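Local coordinates for putative transcriptional regulator protein (Vibrio parahaemolyticus, PDB 3ER6) that is of unknown function but is probably a sequence-specific DNA-binding transcription regulator, of which this piece is the DJ-1/PfpI-like domain rather than the AraC-type DNA-binding part, at residues 21-26 with 112-117; 81-84 with 89-92; 140-143 with 148-151. The protein carries 1 engineered substitution. All coordinates share one frame; numbering follows the deposited sequence.

Three contacts of one DJ-1/PfpI-like domain show how a central sheet, its covering helices and its connecting loops are joined. Contact 1 sets the start of helix 22-37 on the end of strand 110-114, and contact 2 lies about 11 Å away, centre to centre. These two touch directly: Thr-116 OG1 stands 2.8 Å from Ile-83 N and Asp-115 OD2 stands 2.9 Å from Ser-82 OG, both probable hydrogen bonds at the turn that probably corresponds to the nucleophile elbow of catalytic relatives. Contact 3, about 19 Å from contact 1 and 16 Å from contact 2 between centres, is peripheral, but helix 117-124 packs against both contact 2 and contact 3.

Contact 1: residues 21-26 with 112-117; sequences FASIIS and VAIDTG
Ile-114 reaches from the end of its strand to the first turn of helix 22-37, where it meets Ser-23 and Ile-24. From CB the side chain divides. CG1 lies between the backbone N and the carbonyl carbon (chi1 64°), which directs the longer branch at the helix. Ile-114 CG1 itself only skirts the serine, 4.0 Å from Ser-23 OG. The extended second torsion then carries Ile-114 CD1 into close packing: it lies 3.3 Å from Ser-23 OG, 3.7 Å from Ser-23 CB and 3.5 Å from Ser-23 O. The same methyl, Ile-114 CD1, meets Ile-24 CD1 at 4.2 Å, the two isoleucine side chains crossing at about a right angle. No direct hydrogen bond spans the segments. Instead, Ser-23 OG donates to a water at 2.8 Å, and that water donates to Asp-115 OD2 at 2.9 Å, so a polar bridge runs beside the apolar contact. Asp-115 occupies the second position of a type II' turn from Ile-114 to Gly-117, with positive phi (60°). This sharp strand-turn-helix junction resembles the nucleophile elbow of the DJ-1/PfpI family, where many relatives carry a cysteine; the equivalent position here is probably Asp-115, whose OD1 is hydrogen-bonded to His-135 NE2. On its outer side the helix start faces the second subunit, whose Glu-29 binds Ala-22 N. Inward, Ile-24 and Ile-114 both rest on Ile-79 of strand 77-80, and Met-176 of helix 173-184 also packs on Ile-114.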
loop_
_atom_site.group_PDB
_atom_site.type_symbol
_atom_site.label_atom_id
_atom_site.label_comp_id
_atom_site.label_asym_id
_atom_site.label_seq_id
_atom_site.Cartn_x
_atom_site.Cartn_y
_atom_site.Cartn_z
ATOM N N PHE A 21 6.067 4.351 -3.167
ATOM C CA PHE A 21 6.536 2.978 -2.884
ATOM C C PHE A 21 5.511 2.140 -2.129
ATOM O O PHE A 21 5.715 0.912 -1.975
ATOM C CB PHE A 21 7.895 2.960 -2.159
ATOM C CG PHE A 21 7.806 3.262 -0.671
ATOM C CD1 PHE A 21 7.920 2.257 0.273
ATOM C CD2 PHE A 21 7.627 4.587 -0.224
ATOM C CE1 PHE A 21 7.835 2.545 1.661
ATOM C CE2 PHE A 21 7.571 4.873 1.147
ATOM C CZ PHE A 21 7.657 3.845 2.091
ATOM N N ALA A 22 4.405 2.756 -1.679
ATOM C CA ALA A 22 3.393 1.982 -0.893
ATOM C C ALA A 22 2.926 0.749 -1.605
ATOM O O ALA A 22 2.762 -0.293 -0.980
ATOM C CB ALA A 22 2.182 2.814 -0.560
ATOM N N SER A 23 2.685 0.827 -2.919
ATOM C CA SER A 23 2.182 -0.393 -3.604
ATOM C C SER A 23 3.190 -1.564 -3.653
ATOM O O SER A 23 2.784 -2.761 -3.761
ATOM C CB SER A 23 1.644 -0.063 -5.023
ATOM O OG SER A 23 2.675 0.524 -5.855
ATOM N N ILE A 24 4.479 -1.255 -3.615
ATOM C CA ILE A 24 5.481 -2.319 -3.470
ATOM C C ILE A 24 5.279 -2.997 -2.116
ATOM O O ILE A 24 5.259 -4.218 -2.010
ATOM C CB ILE A 24 6.911 -1.721 -3.554
ATOM C CG1 ILE A 24 7.273 -1.512 -5.027
ATOM C CG2 ILE A 24 7.972 -2.627 -2.901
ATOM C CD1 ILE A 24 7.425 -2.922 -5.820
ATOM N N ILE A 25 5.147 -2.189 -1.072
ATOM C CA ILE A 25 5.005 -2.729 0.312
ATOM C C ILE A 25 3.673 -3.517 0.401
ATOM O O ILE A 25 3.639 -4.604 0.963
ATOM C CB ILE A 25 4.939 -1.577 1.343
ATOM C CG1 ILE A 25 6.089 -0.574 1.139
ATOM C CG2 ILE A 25 4.854 -2.119 2.845
ATOM C CD1 ILE A 25 7.467 -1.279 1.213
ATOM N N SER A 26 2.559 -2.978 -0.145
ATOM C CA SER A 26 1.292 -3.721 -0.030
ATOM C C SER A 26 1.388 -5.079 -0.766
ATOM O O SER A 26 0.831 -6.065 -0.295
ATOM C CB SER A 26 0.094 -2.896 -0.537
ATOM O OG SER A 26 0.232 -2.615 -1.914
ATOM N N VAL A 112 6.534 -8.625 -12.638
ATOM C CA VAL A 112 5.243 -8.050 -12.244
ATOM C C VAL A 112 5.465 -6.548 -12.177
ATOM O O VAL A 112 6.310 -6.083 -11.398
ATOM C CB VAL A 112 4.799 -8.539 -10.817
ATOM C CG1 VAL A 112 3.436 -7.898 -10.471
ATOM C CG2 VAL A 112 4.733 -10.106 -10.711
ATOM N N ALA A 113 4.753 -5.785 -12.997
ATOM C CA ALA A 113 4.975 -4.355 -13.095
ATOM C C ALA A 113 3.684 -3.692 -12.661
ATOM O O ALA A 113 2.611 -4.048 -13.178
ATOM C CB ALA A 113 5.317 -3.931 -14.557
ATOM N N ILE A 114 3.784 -2.751 -11.703
ATOM C CA ILE A 114 2.620 -2.107 -11.102
ATOM C C ILE A 114 2.708 -0.603 -11.272
ATOM O O ILE A 114 3.827 -0.047 -11.168
ATOM C CB ILE A 114 2.493 -2.550 -9.554
ATOM C CG1 ILE A 114 3.678 -2.078 -8.720
ATOM C CG2 ILE A 114 2.455 -4.107 -9.450
ATOM C CD1 ILE A 114 3.522 -2.409 -7.200
ATOM N N ASP A 115 1.563 0.065 -11.564
ATOM C CA ASP A 115 1.536 1.491 -11.673
ATOM C C ASP A 115 2.514 1.838 -12.817
ATOM O O ASP A 115 2.623 1.065 -13.785
ATOM C CB ASP A 115 1.937 2.166 -10.342
ATOM C CG ASP A 115 1.602 3.704 -10.296
ATOM O OD1 ASP A 115 0.958 4.276 -11.209
ATOM O OD2 ASP A 115 1.980 4.342 -9.316
ATOM N N THR A 116 3.209 2.962 -12.715
ATOM C CA THR A 116 4.152 3.376 -13.804
ATOM C C THR A 116 5.395 2.446 -14.001
ATOM O O THR A 116 6.147 2.601 -14.952
ATOM C CB THR A 116 4.567 4.856 -13.706
ATOM O OG1 THR A 116 5.184 5.129 -12.450
ATOM C CG2 THR A 116 3.340 5.757 -13.865
ATOM N N GLY A 117 5.606 1.495 -13.105
ATOM C CA GLY A 117 6.522 0.345 -13.391
ATOM C C GLY A 117 6.187 -0.262 -14.752
ATOM O O GLY A 117 7.075 -0.865 -15.426
HETATM O O HOH W 1 1.405 2.714 -6.931
#

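Contact 2: residues 81-84 with 89-92; sequences GSIG and SLDK. Engineered in segment 89-92: Lys-92 (natural residue Asn).
Ser-89 OG donates a 2.8 Å hydrogen bond to Ile-83 O, closing the loop that contains the short helix 86-89. The hydroxyl approaches at a C=O...OG angle of 133° and is tilted 32° from the carbonyl plane. It does more than bond: CD1 of Ile-83 lies 3.5 Å from Ser-89 OG, so the aliphatic chain runs alongside the hydroxyl. Beyond the serine, Ile-83 CD1 meets Leu-90 CD1 at 3.7 Å. The Leu-90 CG sits anti to the backbone N (chi1 -176°), which brings one methyl branch to the isoleucine tip.

In the next shell, Gly-84 N donates to Ser-82 OG at 3.0 Å, an ST turn that ties down the N-H of the peptide following Ile-83. Thr-116 OG1 also binds Gly-84 O. On the Ser-89 side, Asp-85 O, from the intervening chain, is a second acceptor for Ser-89 OG and must share or compete for its single proton, and the backbone N of the engineered Lys-92 donates to Ser-89 O. The pair thus sits in the connection from strand 77-80 to helix 95-106, with Ile-83 packed on Phe-119 and Val-120 of helix 117-124 and Leu-90 on Lys-123 of the same helix.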
loop_
_atom_site.group_PDB
_atom_site.type_symbol
_atom_site.label_atom_id
_atom_site.label_comp_id
_atom_site.label_asym_id
_atom_site.label_seq_id
_atom_site.Cartn_x
_atom_site.Cartn_y
_atom_site.Cartn_z
ATOM N N GLY A 81 8.124 -1.626 -9.067
ATOM C CA GLY A 81 7.130 -0.620 -8.603
ATOM C C GLY A 81 7.041 0.667 -9.430
ATOM O O GLY A 81 7.691 0.825 -10.472
ATOM N N SER A 82 6.254 1.626 -8.915
ATOM C CA SER A 82 6.072 2.946 -9.495
ATOM C C SER A 82 7.366 3.701 -9.752
ATOM O O SER A 82 8.331 3.662 -8.961
ATOM C CB SER A 82 5.179 3.802 -8.572
ATOM O OG SER A 82 4.845 4.997 -9.236
ATOM N N ILE A 83 7.387 4.414 -10.877
ATOM C CA ILE A 83 8.481 5.332 -11.121
ATOM C C ILE A 83 8.031 6.765 -10.975
ATOM O O ILE A 83 8.772 7.691 -11.325
ATOM C CB ILE A 83 9.221 5.062 -12.506
ATOM C CG1 ILE A 83 8.267 5.198 -13.727
ATOM C CG2 ILE A 83 9.900 3.681 -12.511
ATOM C CD1 ILE A 83 9.074 5.249 -15.130
ATOM N N GLY A 84 6.816 6.952 -10.464
ATOM C CA GLY A 84 6.194 8.297 -10.420
ATOM C C GLY A 84 5.928 8.810 -11.842
ATOM O O GLY A 84 5.488 8.062 -12.690
ATOM N N SER A 89 11.312 10.525 -14.730
ATOM C CA SER A 89 12.226 9.514 -14.201
ATOM C C SER A 89 12.717 8.517 -15.212
ATOM O O SER A 89 13.760 7.893 -15.032
ATOM C CB SER A 89 11.496 8.762 -13.101
ATOM O OG SER A 89 10.340 8.140 -13.642
ATOM N N LEU A 90 11.924 8.257 -16.224
ATOM C CA LEU A 90 12.158 7.022 -17.037
ATOM C C LEU A 90 13.574 7.015 -17.628
ATOM O O LEU A 90 14.247 5.964 -17.664
ATOM C CB LEU A 90 11.108 6.878 -18.161
ATOM C CG LEU A 90 11.190 5.596 -19.012
ATOM C CD1 LEU A 90 10.990 4.303 -18.184
ATOM C CD2 LEU A 90 10.164 5.630 -20.166
ATOM N N ASP A 91 14.003 8.186 -18.114
ATOM C CA ASP A 91 15.268 8.308 -18.826
ATOM C C ASP A 91 16.437 8.363 -17.875
ATOM O O ASP A 91 17.581 8.292 -18.312
ATOM C CB ASP A 91 15.291 9.549 -19.746
ATOM C CG ASP A 91 14.446 9.346 -21.015
ATOM O OD1 ASP A 91 13.962 8.191 -21.257
ATOM O OD2 ASP A 91 14.265 10.343 -21.769
ATOM N N LYS A 92 16.155 8.512 -16.591
ATOM C CA LYS A 92 17.199 8.616 -15.585
ATOM C C LYS A 92 17.551 7.260 -14.964
ATOM O O LYS A 92 18.492 7.154 -14.166
ATOM C CB LYS A 92 16.814 9.618 -14.489
ATOM C CG LYS A 92 16.487 11.012 -15.004
ATOM C CD LYS A 92 15.989 11.903 -13.854
ATOM C CE LYS A 92 16.991 13.007 -13.520
ATOM N NZ LYS A 92 17.884 12.665 -12.346
#

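Contact 3: residues 140-143 with 148-151; sequences HLFG and EIML
Ile-149 and Leu-151 line one flank of the Phe-142 ring, from CD2 through CE2 to CZ, and these two pairs make the whole apolar contact. The phenylalanine CG is anti to the backbone N (chi1 -166°), which brings the ring to the 148-151 segment. Ile-149 meets it at the edge: CG2 lies near the ring plane, 3.7 Å from Phe-142 CE2, while the isoleucine CD1 is 4.0 Å from Phe-142 CZ. Ring and isoleucine cross at about a right angle. Leu-151 comes in more slantwise, its CD2 lying 3.6 Å from Phe-142 CD2 and its CG 3.9 Å from that same ring carbon.

The tight packing continues inward. Phe-119 meets the Phe-142 ring edge-to-face, Phe-146 contacts it with the planes at about 45°, and Ala-122 of helix 117-124 touches both Phe-142 and Ile-149.

The other side is different in character. Leu-151, partly exposed, marks the passage from the buried end at Ile-149 to the solvent side. The CB of Met-150 points away from the helix and the residue is exposed, as is His-140, whose CB also points away. This alternation, with Ile-149 and Leu-151 turned inward and Met-150 outward, is what an extended chain gives, here the loop residue Ile-149 running into strand 150-151.

Met-150 also makes backbone hydrogen bonds with Asn-130 and Ala-132, pairing strand 150-151 parallel to strand 131-132. Strand 131-132, helix 136-145 and strand 150-151 thus form a small beta-alpha-beta unit, set apart from the central sheet, and the Phe-142 contact is the helix-to-strand packing characteristic of that crossover motif.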
loop_
_atom_site.group_PDB
_atom_site.type_symbol
_atom_site.label_atom_id
_atom_site.label_comp_id
_atom_site.label_asym_id
_atom_site.label_seq_id
_atom_site.Cartn_x
_atom_site.Cartn_y
_atom_site.Cartn_z
ATOM N N HIS A 140 -2.381 8.865 -21.493
ATOM C CA HIS A 140 -1.946 9.714 -22.605
ATOM C C HIS A 140 -0.425 9.633 -22.830
ATOM O O HIS A 140 0.050 9.412 -23.933
ATOM C CB HIS A 140 -2.349 11.173 -22.384
ATOM C CG HIS A 140 -1.915 12.061 -23.506
ATOM N ND1 HIS A 140 -2.562 12.086 -24.728
ATOM C CD2 HIS A 140 -0.856 12.897 -23.626
ATOM C CE1 HIS A 140 -1.939 12.925 -25.537
ATOM N NE2 HIS A 140 -0.899 13.426 -24.893
ATOM N N LEU A 141 0.335 9.819 -21.757
ATOM C CA LEU A 141 1.791 9.773 -21.852
ATOM C C LEU A 141 2.261 8.428 -22.384
ATOM O O LEU A 141 3.115 8.377 -23.280
ATOM C CB LEU A 141 2.440 10.106 -20.505
ATOM C CG LEU A 141 3.978 10.096 -20.462
ATOM C CD1 LEU A 141 4.576 11.158 -21.400
ATOM C CD2 LEU A 141 4.470 10.359 -19.034
ATOM N N PHE A 142 1.711 7.341 -21.845
ATOM C CA PHE A 142 2.060 6.007 -22.358
ATOM C C PHE A 142 1.828 5.967 -23.885
ATOM O O PHE A 142 2.639 5.425 -24.642
ATOM C CB PHE A 142 1.209 4.938 -21.719
ATOM C CG PHE A 142 1.732 3.550 -21.943
ATOM C CD1 PHE A 142 2.627 2.996 -21.040
ATOM C CD2 PHE A 142 1.338 2.809 -23.056
ATOM C CE1 PHE A 142 3.130 1.717 -21.238
ATOM C CE2 PHE A 142 1.825 1.525 -23.258
ATOM C CZ PHE A 142 2.746 0.987 -22.322
ATOM N N GLY A 143 0.705 6.525 -24.321
ATOM C CA GLY A 143 0.438 6.622 -25.773
ATOM C C GLY A 143 1.472 7.436 -26.545
ATOM O O GLY A 143 1.821 7.086 -27.659
ATOM N N GLU A 148 3.328 2.265 -30.315
ATOM C CA GLU A 148 3.275 0.900 -30.890
ATOM C C GLU A 148 2.681 -0.141 -29.934
ATOM O O GLU A 148 2.465 -1.291 -30.307
ATOM C CB GLU A 148 4.674 0.447 -31.333
ATOM C CG GLU A 148 5.718 0.126 -30.205
ATOM C CD GLU A 148 6.331 1.350 -29.509
ATOM O OE1 GLU A 148 5.923 2.511 -29.807
ATOM O OE2 GLU A 148 7.225 1.140 -28.643
ATOM N N ILE A 149 2.439 0.271 -28.695
ATOM C CA ILE A 149 1.815 -0.629 -27.725
ATOM C C ILE A 149 0.314 -0.296 -27.618
ATOM O O ILE A 149 -0.066 0.833 -27.316
ATOM C CB ILE A 149 2.506 -0.575 -26.355
ATOM C CG1 ILE A 149 3.996 -0.926 -26.509
ATOM C CG2 ILE A 149 1.760 -1.524 -25.338
ATOM C CD1 ILE A 149 4.836 -0.784 -25.223
ATOM N N MET A 150 -0.537 -1.261 -27.901
ATOM C CA MET A 150 -1.963 -1.034 -27.785
ATOM C C MET A 150 -2.397 -1.079 -26.327
ATOM O O MET A 150 -2.176 -2.079 -25.658
ATOM C CB MET A 150 -2.711 -2.121 -28.549
ATOM C CG MET A 150 -4.256 -1.922 -28.695
ATOM S SD MET A 150 -5.001 -3.403 -29.495
ATOM C CE MET A 150 -6.715 -3.172 -29.027
ATOM N N LEU A 151 -3.037 -0.021 -25.841
ATOM C CA LEU A 151 -3.614 -0.030 -24.494
ATOM C C LEU A 151 -4.977 -0.722 -24.492
ATOM O O LEU A 151 -5.878 -0.378 -25.302
ATOM C CB LEU A 151 -3.772 1.391 -23.965
ATOM C CG LEU A 151 -2.529 2.140 -23.498
ATOM C CD1 LEU A 151 -2.952 3.546 -22.980
ATOM C CD2 LEU A 151 -1.806 1.321 -22.330
#